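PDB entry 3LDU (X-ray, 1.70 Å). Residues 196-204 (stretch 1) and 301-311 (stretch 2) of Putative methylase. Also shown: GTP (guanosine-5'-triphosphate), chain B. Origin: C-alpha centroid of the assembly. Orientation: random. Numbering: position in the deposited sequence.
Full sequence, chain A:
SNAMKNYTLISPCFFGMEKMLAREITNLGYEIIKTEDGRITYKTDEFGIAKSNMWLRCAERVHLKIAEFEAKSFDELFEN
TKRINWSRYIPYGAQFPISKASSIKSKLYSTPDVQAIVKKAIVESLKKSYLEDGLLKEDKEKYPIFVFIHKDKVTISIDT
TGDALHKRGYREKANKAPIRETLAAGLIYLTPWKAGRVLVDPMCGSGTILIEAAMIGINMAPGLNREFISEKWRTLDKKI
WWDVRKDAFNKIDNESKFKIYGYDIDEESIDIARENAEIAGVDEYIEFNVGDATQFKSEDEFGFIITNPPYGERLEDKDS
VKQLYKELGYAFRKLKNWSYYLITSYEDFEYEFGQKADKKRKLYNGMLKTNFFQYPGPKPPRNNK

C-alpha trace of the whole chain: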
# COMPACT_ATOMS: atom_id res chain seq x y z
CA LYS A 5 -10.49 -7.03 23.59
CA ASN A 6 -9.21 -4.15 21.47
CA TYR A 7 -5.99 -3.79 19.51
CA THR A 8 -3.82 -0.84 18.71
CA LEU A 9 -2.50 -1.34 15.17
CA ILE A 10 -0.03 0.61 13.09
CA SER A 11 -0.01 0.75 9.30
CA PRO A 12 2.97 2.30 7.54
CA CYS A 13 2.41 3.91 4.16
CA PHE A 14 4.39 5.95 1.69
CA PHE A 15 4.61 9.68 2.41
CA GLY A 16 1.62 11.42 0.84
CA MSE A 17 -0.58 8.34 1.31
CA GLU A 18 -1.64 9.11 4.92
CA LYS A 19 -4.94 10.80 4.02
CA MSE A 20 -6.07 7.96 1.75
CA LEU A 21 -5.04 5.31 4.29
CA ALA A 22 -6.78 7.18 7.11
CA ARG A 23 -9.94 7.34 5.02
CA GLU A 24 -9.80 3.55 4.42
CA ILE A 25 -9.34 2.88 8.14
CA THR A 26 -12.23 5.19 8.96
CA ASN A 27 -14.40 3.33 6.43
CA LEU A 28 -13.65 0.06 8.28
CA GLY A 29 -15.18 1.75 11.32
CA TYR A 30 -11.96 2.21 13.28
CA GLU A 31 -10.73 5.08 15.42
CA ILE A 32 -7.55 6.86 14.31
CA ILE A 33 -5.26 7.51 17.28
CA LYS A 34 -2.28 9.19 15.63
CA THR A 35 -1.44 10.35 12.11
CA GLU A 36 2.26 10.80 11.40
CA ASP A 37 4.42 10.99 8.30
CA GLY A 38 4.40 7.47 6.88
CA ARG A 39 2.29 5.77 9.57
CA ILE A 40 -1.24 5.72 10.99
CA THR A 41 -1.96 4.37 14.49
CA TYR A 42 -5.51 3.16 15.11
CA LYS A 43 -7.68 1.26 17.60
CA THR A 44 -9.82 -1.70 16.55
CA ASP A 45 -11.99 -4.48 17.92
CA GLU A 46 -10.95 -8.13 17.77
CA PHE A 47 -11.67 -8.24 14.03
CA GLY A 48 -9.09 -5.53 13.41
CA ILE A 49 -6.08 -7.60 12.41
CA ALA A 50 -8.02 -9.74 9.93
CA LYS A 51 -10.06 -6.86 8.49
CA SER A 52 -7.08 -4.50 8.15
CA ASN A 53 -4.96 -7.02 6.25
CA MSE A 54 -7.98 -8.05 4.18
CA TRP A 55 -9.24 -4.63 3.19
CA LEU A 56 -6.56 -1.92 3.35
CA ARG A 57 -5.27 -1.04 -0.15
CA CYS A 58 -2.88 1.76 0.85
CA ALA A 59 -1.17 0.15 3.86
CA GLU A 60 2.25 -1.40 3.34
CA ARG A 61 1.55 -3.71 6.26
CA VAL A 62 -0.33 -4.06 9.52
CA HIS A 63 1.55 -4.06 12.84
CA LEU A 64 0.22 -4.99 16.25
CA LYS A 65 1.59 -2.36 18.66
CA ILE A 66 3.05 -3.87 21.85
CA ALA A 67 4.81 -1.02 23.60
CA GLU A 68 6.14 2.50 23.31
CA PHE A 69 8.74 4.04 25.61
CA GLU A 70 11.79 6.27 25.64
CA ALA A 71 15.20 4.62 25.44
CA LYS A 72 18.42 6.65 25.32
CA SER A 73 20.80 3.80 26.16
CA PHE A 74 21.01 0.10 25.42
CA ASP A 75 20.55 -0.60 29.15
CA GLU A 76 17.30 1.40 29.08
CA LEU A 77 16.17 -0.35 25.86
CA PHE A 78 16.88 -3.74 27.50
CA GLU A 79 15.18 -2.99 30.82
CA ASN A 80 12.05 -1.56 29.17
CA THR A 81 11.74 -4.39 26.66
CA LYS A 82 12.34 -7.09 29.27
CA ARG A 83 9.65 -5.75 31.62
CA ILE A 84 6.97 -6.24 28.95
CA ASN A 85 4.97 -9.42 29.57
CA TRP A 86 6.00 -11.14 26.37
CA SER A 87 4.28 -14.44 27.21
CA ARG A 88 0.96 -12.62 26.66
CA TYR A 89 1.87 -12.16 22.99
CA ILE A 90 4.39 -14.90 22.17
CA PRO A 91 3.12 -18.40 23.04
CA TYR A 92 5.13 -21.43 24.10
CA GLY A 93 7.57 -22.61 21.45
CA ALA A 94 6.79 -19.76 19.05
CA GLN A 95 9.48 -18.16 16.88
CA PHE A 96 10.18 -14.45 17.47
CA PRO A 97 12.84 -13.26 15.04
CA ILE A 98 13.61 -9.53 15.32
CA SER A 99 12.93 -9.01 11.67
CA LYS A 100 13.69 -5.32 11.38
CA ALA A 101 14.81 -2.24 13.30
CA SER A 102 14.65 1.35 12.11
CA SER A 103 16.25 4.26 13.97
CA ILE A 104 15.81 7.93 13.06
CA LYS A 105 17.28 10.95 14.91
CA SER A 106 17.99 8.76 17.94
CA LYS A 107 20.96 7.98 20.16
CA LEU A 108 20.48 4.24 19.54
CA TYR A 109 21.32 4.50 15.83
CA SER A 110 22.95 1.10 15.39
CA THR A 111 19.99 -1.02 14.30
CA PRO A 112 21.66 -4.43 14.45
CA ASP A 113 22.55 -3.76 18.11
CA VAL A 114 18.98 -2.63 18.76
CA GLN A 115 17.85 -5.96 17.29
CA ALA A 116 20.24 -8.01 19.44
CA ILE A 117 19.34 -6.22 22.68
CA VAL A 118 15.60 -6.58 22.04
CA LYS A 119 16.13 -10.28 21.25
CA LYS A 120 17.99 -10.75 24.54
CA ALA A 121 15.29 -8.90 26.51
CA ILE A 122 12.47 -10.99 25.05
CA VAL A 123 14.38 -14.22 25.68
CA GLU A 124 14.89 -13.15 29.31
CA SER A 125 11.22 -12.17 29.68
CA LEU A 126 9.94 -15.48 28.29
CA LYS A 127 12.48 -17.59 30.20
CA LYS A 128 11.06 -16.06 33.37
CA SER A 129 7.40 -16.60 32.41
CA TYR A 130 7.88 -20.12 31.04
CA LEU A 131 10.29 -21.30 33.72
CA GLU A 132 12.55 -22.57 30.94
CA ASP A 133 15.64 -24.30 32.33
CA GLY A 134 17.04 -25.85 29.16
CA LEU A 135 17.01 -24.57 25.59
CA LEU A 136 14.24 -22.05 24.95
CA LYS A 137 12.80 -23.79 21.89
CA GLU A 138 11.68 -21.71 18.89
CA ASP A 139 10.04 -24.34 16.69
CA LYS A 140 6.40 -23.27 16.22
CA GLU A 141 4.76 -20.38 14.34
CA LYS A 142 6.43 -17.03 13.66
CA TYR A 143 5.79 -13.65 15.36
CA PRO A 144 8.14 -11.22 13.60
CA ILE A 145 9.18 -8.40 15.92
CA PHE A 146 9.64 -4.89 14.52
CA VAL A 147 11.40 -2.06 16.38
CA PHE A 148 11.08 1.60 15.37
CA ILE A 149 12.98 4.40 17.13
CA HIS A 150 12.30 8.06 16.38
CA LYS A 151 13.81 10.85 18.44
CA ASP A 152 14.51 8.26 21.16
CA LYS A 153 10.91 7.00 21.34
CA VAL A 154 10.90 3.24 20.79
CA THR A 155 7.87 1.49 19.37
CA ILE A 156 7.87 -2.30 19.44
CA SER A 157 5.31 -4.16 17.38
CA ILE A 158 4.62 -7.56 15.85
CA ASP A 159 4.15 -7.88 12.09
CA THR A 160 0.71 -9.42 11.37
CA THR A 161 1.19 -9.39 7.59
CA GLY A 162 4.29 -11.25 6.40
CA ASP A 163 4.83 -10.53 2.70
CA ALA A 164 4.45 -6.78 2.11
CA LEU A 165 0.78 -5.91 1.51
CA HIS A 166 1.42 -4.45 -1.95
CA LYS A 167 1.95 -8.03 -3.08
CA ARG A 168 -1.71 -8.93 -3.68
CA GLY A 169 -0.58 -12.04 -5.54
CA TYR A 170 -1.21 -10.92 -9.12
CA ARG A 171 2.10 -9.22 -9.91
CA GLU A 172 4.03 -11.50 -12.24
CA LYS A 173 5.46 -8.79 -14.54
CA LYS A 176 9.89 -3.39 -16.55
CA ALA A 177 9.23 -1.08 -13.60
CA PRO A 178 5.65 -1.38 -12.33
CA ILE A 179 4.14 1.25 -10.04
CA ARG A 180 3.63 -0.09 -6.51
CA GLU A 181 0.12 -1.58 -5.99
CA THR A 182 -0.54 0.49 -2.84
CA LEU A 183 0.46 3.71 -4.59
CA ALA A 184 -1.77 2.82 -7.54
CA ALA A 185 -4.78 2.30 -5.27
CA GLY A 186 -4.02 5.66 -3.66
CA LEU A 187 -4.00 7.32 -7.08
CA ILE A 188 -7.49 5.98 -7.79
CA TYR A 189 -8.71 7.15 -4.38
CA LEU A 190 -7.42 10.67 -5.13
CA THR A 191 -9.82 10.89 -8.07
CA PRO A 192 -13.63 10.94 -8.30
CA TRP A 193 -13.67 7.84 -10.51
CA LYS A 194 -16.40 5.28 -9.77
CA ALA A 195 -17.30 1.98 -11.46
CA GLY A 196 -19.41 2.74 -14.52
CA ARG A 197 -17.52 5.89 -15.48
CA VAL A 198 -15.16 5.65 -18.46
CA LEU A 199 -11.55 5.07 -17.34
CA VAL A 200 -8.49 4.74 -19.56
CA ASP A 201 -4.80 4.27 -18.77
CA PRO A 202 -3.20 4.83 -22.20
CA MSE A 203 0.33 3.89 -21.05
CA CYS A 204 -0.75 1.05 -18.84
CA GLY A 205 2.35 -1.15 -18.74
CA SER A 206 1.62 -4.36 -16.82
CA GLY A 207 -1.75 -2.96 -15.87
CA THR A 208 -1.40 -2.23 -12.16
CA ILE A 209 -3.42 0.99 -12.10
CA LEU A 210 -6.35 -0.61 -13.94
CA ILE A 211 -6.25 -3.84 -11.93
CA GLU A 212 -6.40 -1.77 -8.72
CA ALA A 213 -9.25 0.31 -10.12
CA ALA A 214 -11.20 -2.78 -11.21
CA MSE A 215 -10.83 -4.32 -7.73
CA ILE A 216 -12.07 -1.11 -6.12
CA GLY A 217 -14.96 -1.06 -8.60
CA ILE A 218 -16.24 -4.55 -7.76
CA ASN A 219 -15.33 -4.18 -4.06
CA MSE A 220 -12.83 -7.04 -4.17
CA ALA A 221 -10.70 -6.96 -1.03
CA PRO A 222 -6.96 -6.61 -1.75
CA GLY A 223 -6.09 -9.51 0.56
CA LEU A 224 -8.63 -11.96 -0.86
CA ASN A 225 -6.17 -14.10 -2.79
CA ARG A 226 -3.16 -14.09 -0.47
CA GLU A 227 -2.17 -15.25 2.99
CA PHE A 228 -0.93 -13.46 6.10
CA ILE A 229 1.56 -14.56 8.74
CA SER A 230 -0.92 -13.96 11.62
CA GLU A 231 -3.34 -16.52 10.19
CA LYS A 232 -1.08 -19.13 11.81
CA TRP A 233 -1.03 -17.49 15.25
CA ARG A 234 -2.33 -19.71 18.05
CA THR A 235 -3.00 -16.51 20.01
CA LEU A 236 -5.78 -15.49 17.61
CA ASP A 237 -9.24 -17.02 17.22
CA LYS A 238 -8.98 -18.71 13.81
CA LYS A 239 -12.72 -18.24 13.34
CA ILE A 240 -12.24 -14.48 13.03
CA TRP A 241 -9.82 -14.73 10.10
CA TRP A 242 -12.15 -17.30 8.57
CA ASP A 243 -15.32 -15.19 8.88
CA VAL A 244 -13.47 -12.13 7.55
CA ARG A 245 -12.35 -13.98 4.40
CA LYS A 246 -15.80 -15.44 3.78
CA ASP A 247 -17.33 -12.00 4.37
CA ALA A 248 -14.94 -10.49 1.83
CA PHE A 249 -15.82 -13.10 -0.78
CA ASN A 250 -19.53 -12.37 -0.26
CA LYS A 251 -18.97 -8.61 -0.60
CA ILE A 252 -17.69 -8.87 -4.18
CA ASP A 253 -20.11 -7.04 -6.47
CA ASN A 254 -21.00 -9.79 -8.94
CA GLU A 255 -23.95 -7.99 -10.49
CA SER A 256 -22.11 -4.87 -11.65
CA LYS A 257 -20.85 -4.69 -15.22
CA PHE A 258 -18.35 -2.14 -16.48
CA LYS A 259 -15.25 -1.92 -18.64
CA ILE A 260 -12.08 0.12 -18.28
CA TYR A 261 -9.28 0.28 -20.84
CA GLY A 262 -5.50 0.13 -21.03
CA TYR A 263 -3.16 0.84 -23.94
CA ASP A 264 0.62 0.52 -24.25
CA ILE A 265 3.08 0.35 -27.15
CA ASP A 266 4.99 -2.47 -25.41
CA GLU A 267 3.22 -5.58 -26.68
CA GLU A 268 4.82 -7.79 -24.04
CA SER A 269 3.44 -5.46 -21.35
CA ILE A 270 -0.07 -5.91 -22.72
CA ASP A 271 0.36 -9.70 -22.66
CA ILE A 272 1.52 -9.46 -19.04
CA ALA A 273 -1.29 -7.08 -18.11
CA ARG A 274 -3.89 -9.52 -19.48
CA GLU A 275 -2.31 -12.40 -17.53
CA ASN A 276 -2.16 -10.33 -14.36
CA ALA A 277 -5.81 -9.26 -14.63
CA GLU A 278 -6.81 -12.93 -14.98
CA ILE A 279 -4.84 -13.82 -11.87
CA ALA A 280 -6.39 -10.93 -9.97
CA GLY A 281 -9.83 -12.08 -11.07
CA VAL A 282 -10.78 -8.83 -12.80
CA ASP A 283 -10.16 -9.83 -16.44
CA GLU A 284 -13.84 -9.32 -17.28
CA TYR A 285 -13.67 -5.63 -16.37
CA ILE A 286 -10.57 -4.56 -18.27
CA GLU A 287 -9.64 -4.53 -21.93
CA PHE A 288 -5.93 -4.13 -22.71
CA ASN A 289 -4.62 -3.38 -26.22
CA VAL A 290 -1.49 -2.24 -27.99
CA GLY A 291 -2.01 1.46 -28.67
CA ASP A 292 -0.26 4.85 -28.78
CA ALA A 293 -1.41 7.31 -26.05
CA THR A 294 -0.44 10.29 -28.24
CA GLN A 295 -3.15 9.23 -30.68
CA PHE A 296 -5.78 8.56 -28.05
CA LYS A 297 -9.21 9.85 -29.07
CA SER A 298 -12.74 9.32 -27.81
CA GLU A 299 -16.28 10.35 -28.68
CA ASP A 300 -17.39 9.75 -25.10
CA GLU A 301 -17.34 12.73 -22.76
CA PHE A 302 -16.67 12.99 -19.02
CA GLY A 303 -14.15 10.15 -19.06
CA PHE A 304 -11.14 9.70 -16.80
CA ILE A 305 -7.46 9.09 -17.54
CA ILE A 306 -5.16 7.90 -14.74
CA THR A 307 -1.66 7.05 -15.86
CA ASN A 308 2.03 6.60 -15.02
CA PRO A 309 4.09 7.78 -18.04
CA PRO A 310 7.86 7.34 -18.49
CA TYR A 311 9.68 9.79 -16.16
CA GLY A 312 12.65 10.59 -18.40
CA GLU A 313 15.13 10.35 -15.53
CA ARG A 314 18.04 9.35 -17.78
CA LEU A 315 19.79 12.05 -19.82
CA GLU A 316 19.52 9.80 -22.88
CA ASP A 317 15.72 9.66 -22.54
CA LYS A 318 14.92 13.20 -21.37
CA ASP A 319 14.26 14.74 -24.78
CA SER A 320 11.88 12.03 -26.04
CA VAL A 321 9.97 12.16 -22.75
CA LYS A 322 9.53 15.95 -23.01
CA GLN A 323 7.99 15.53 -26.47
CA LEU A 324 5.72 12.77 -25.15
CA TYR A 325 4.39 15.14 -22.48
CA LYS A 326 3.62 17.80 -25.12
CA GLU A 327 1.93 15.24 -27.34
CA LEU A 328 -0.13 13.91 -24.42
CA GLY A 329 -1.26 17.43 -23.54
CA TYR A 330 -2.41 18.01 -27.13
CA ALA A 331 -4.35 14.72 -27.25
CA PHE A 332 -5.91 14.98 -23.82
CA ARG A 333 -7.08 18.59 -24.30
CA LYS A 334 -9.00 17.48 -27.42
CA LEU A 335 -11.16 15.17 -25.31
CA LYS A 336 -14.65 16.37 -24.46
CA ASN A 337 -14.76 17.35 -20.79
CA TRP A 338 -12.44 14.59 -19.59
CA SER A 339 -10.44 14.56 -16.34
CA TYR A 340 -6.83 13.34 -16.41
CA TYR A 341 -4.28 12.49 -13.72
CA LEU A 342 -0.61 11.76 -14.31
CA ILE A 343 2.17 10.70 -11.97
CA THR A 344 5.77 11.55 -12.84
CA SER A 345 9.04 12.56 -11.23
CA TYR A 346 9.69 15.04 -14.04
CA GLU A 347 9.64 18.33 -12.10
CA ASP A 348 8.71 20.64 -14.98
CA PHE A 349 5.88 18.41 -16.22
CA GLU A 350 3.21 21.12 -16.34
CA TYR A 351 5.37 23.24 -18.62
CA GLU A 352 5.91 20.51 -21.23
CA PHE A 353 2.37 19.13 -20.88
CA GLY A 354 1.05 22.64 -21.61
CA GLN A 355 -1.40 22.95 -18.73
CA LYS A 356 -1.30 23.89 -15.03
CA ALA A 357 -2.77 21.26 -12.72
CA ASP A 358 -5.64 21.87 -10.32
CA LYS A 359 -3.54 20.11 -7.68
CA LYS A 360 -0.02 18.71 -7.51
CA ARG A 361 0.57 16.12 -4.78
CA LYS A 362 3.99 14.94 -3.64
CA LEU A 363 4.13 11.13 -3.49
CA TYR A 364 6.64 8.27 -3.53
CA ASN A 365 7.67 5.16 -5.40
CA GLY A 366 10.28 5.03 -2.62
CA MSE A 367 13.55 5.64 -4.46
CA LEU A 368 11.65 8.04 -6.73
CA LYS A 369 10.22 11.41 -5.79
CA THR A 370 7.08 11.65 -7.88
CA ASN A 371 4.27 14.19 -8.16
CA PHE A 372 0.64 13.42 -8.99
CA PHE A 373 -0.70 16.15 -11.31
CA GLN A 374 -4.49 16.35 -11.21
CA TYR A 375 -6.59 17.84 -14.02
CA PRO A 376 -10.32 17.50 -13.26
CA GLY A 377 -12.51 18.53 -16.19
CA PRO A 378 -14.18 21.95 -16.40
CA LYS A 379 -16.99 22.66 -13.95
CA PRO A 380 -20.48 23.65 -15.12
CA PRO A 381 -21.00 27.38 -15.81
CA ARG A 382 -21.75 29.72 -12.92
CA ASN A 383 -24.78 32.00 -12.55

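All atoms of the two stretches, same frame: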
# COMPACT_ATOMS: atom_id res chain seq x y z
N GLY A 196 -18.38 2.26 -13.62
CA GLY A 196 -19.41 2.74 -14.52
C GLY A 196 -18.98 3.96 -15.32
O GLY A 196 -19.48 4.19 -16.43
N ARG A 197 -18.08 4.76 -14.75
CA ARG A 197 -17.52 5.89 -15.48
C ARG A 197 -16.38 5.40 -16.38
O ARG A 197 -15.63 4.49 -16.03
CB ARG A 197 -17.00 6.96 -14.52
CG ARG A 197 -18.06 7.53 -13.57
CD ARG A 197 -19.11 8.32 -14.33
NE ARG A 197 -18.52 9.43 -15.07
CZ ARG A 197 -18.25 10.62 -14.55
NH1 ARG A 197 -18.52 10.86 -13.27
NH2 ARG A 197 -17.70 11.56 -15.30
N VAL A 198 -16.24 6.02 -17.55
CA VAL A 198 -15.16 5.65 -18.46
C VAL A 198 -13.80 5.93 -17.81
O VAL A 198 -13.56 7.01 -17.27
CB VAL A 198 -15.27 6.44 -19.79
CG1 VAL A 198 -13.99 6.31 -20.58
CG2 VAL A 198 -16.47 5.98 -20.60
N LEU A 199 -12.92 4.93 -17.86
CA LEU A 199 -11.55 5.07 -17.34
C LEU A 199 -10.56 4.45 -18.29
O LEU A 199 -10.72 3.29 -18.70
CB LEU A 199 -11.40 4.42 -15.96
CG LEU A 199 -9.95 4.35 -15.46
CD1 LEU A 199 -9.35 5.75 -15.20
CD2 LEU A 199 -9.86 3.52 -14.17
N VAL A 200 -9.54 5.22 -18.67
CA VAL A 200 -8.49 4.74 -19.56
C VAL A 200 -7.12 5.02 -18.97
O VAL A 200 -6.88 6.10 -18.46
CB VAL A 200 -8.55 5.47 -20.93
CG1 VAL A 200 -7.53 4.86 -21.89
CG2 VAL A 200 -9.95 5.39 -21.50
N ASP A 201 -6.22 4.04 -19.03
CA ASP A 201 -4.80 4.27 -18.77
C ASP A 201 -4.09 3.97 -20.08
O ASP A 201 -3.86 2.80 -20.40
CB ASP A 201 -4.28 3.34 -17.66
CG ASP A 201 -2.79 3.54 -17.39
OD1 ASP A 201 -2.15 4.26 -18.18
OD2 ASP A 201 -2.26 2.96 -16.41
N PRO A 202 -3.73 5.01 -20.84
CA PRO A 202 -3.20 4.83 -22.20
C PRO A 202 -1.70 4.51 -22.28
O PRO A 202 -1.16 4.42 -23.38
CB PRO A 202 -3.51 6.18 -22.86
CG PRO A 202 -3.37 7.17 -21.76
CD PRO A 202 -3.86 6.43 -20.48
N MSE A 203 -1.05 4.35 -21.12
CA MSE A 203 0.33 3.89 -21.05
C MSE A 203 0.41 2.92 -19.87
O MSE A 203 1.13 3.14 -18.90
CB MSE A 203 1.29 5.06 -20.86
CG MSE A 203 1.30 6.04 -22.04
SE MSE A 203 2.17 7.73 -21.60
CE MSE A 203 0.66 8.54 -20.66
N CYS A 204 -0.35 1.84 -20.00
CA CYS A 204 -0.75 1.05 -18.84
C CYS A 204 0.30 0.08 -18.32
O CYS A 204 0.17 -0.43 -17.20
CB CYS A 204 -2.04 0.29 -19.15
SG CYS A 204 -1.84 -0.97 -20.42
N GLU A 301 -17.78 11.61 -23.58
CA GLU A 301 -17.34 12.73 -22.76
C GLU A 301 -17.34 12.36 -21.28
O GLU A 301 -17.89 11.33 -20.89
CB GLU A 301 -18.17 14.00 -23.03
CG GLU A 301 -19.67 13.82 -23.00
CD GLU A 301 -20.42 15.10 -23.35
OE1 GLU A 301 -19.80 16.19 -23.32
OE2 GLU A 301 -21.63 15.03 -23.66
N PHE A 302 -16.71 13.20 -20.47
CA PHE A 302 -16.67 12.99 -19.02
C PHE A 302 -15.97 11.68 -18.65
O PHE A 302 -16.32 11.04 -17.67
CB PHE A 302 -18.08 13.02 -18.43
CG PHE A 302 -18.87 14.25 -18.82
CD1 PHE A 302 -18.44 15.51 -18.44
CD2 PHE A 302 -20.02 14.15 -19.57
CE1 PHE A 302 -19.15 16.65 -18.80
CE2 PHE A 302 -20.74 15.28 -19.93
CZ PHE A 302 -20.30 16.53 -19.54
N GLY A 303 -14.97 11.30 -19.42
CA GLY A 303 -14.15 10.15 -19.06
C GLY A 303 -13.01 10.52 -18.13
O GLY A 303 -12.77 11.70 -17.82
N PHE A 304 -12.28 9.51 -17.67
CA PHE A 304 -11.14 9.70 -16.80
C PHE A 304 -9.90 9.06 -17.40
O PHE A 304 -9.99 7.98 -17.98
CB PHE A 304 -11.39 9.04 -15.44
CG PHE A 304 -12.42 9.73 -14.61
CD1 PHE A 304 -12.06 10.68 -13.68
CD2 PHE A 304 -13.77 9.42 -14.76
CE1 PHE A 304 -13.01 11.31 -12.92
CE2 PHE A 304 -14.72 10.06 -14.00
CZ PHE A 304 -14.34 11.00 -13.08
N ILE A 305 -8.75 9.71 -17.25
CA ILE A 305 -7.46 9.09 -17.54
C ILE A 305 -6.63 9.11 -16.25
O ILE A 305 -6.54 10.16 -15.59
CB ILE A 305 -6.70 9.83 -18.65
CG1 ILE A 305 -7.32 9.50 -20.01
CG2 ILE A 305 -5.22 9.43 -18.63
CD1 ILE A 305 -7.05 10.56 -21.10
N ILE A 306 -6.09 7.96 -15.87
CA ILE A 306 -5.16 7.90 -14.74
C ILE A 306 -3.98 7.11 -15.25
O ILE A 306 -4.16 5.98 -15.73
CB ILE A 306 -5.77 7.19 -13.52
CG1 ILE A 306 -7.04 7.90 -13.06
CG2 ILE A 306 -4.76 7.16 -12.36
CD1 ILE A 306 -7.80 7.14 -11.97
N THR A 307 -2.79 7.69 -15.19
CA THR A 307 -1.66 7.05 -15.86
C THR A 307 -0.30 7.40 -15.27
O THR A 307 -0.13 8.43 -14.61
CB THR A 307 -1.67 7.40 -17.38
OG1 THR A 307 -0.75 6.56 -18.07
CG2 THR A 307 -1.31 8.88 -17.59
N ASN A 308 0.67 6.52 -15.54
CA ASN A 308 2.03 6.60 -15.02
C ASN A 308 2.99 6.57 -16.21
O ASN A 308 3.44 5.50 -16.63
CB ASN A 308 2.21 5.40 -14.05
CG ASN A 308 3.62 5.22 -13.54
OD1 ASN A 308 4.14 4.09 -13.49
ND2 ASN A 308 4.24 6.29 -13.10
N PRO A 309 3.25 7.74 -16.83
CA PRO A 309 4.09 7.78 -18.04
C PRO A 309 5.56 7.55 -17.71
O PRO A 309 5.92 7.59 -16.53
CB PRO A 309 3.91 9.22 -18.55
CG PRO A 309 3.58 10.01 -17.30
CD PRO A 309 2.71 9.07 -16.49
N PRO A 310 6.41 7.34 -18.72
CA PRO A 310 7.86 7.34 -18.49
C PRO A 310 8.27 8.65 -17.80
O PRO A 310 7.66 9.68 -18.07
CB PRO A 310 8.45 7.29 -19.90
CG PRO A 310 7.33 6.82 -20.79
CD PRO A 310 6.06 7.28 -20.15
N TYR A 311 9.27 8.61 -16.92
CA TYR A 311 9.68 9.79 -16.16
C TYR A 311 10.81 10.59 -16.81
O TYR A 311 11.05 11.75 -16.44
CB TYR A 311 10.16 9.39 -14.76
CG TYR A 311 9.13 8.70 -13.88
CD1 TYR A 311 9.51 8.06 -12.70
CD2 TYR A 311 7.78 8.70 -14.22
CE1 TYR A 311 8.58 7.43 -11.87
CE2 TYR A 311 6.83 8.08 -13.40
CZ TYR A 311 7.24 7.44 -12.24
OH TYR A 311 6.30 6.83 -11.44
PG GTP B . 2.47 -0.17 -14.31
O1G GTP B . 1.05 0.14 -14.73
O2G GTP B . 2.50 -0.32 -12.81
O3G GTP B . 2.95 -1.47 -14.91
O3B GTP B . 3.41 1.07 -14.78
PB GTP B . 4.45 0.87 -16.00
O1B GTP B . 5.81 0.61 -15.41
O2B GTP B . 4.05 -0.29 -16.87
O3A GTP B . 4.53 2.23 -16.88
PA GTP B . 6.02 2.72 -17.28
O1A GTP B . 6.79 1.52 -17.79
O2A GTP B . 6.73 3.32 -16.09
O5' GTP B . 5.90 3.76 -18.49
C5' GTP B . 4.62 3.92 -19.03
C4' GTP B . 4.45 2.91 -20.16
O4' GTP B . 4.14 3.67 -21.30
C3' GTP B . 5.67 2.08 -20.55
O3' GTP B . 5.32 0.72 -20.41
C2' GTP B . 5.95 2.38 -22.02
O2' GTP B . 6.08 1.22 -22.81
C1' GTP B . 4.67 3.06 -22.44
N9 GTP B . 4.79 4.11 -23.46
C8 GTP B . 5.83 4.94 -23.78
N7 GTP B . 5.40 5.75 -24.79
C5 GTP B . 4.13 5.42 -25.11
C6 GTP B . 3.22 5.90 -26.05
O6 GTP B . 3.53 6.82 -26.82
N1 GTP B . 1.97 5.33 -26.10
C2 GTP B . 1.61 4.30 -25.25
N2 GTP B . 0.39 3.80 -25.33
N3 GTP B . 2.51 3.80 -24.31
C4 GTP B . 3.74 4.38 -24.26
O HOH W 1 -17.72 8.40 -17.73
O HOH W 2 0.34 3.74 -16.20

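Residues 196-204 and 301-311 lie far apart in sequence but run side by side as neighbouring parallel strands, 199-201 and 304-307. Their axes cross at -31° and approach to 4.7 Å. The backbone ladder is short. Phe304 N donates to Val198 O (2.8 Å), Val200 N donates to Phe304 O (2.9 Å), and Ile306 N donates to Val200 O (3.3 Å). Phe304 thus uses both its NH and its carbonyl, bonding to the residues before and after its partner Leu199, as parallel pairing requires.

Phe304 has the largest area covered by the other stretch. Its side chain shares a face of the sheet with Leu199, whose CD1 lies 3.9 Å from Phe304 CB and 3.8 Å from Ile306 CG1. Arg197 reaches the ring from the loop before the strand. Phe304 CE2 sits over one face of the guanidinium, 3.6 Å from Arg197 NH2. The same NH2 donates to Phe302 O at 2.8 Å, near the guanidinium plane, where its hydrogens point. Water 1 also bridges this end: it accepts from Arg197 NE and Val198 N and donates to Phe302 O.

Val200 and Ile305 occupy the other face, with Val200 CB 4.3 Å from Ile305 CG1. Pro202 extends this apolar patch, its CD 3.8 Å from Ile305 CG2.

Met203, a selenomethionine, covers the second-largest area. Its SE packs against two proline rings, 3.8 Å from Pro309 CB and 4.2 Å from Pro310 CD, while Met203 CE lies 3.6 Å from Thr307 OG1. Its backbone N donates to Asp201 OD1 (3.1 Å), which also accepts from Thr307 OG1 (2.7 Å). One carboxylate oxygen therefore ties the turn to the second strand. Water 2 donates to Asp201 OD2 and Met203 O and accepts from Asn308 N, bridging the stretches again. GTP lies beside this end, with its N2 2.6 Å from Pro202 O.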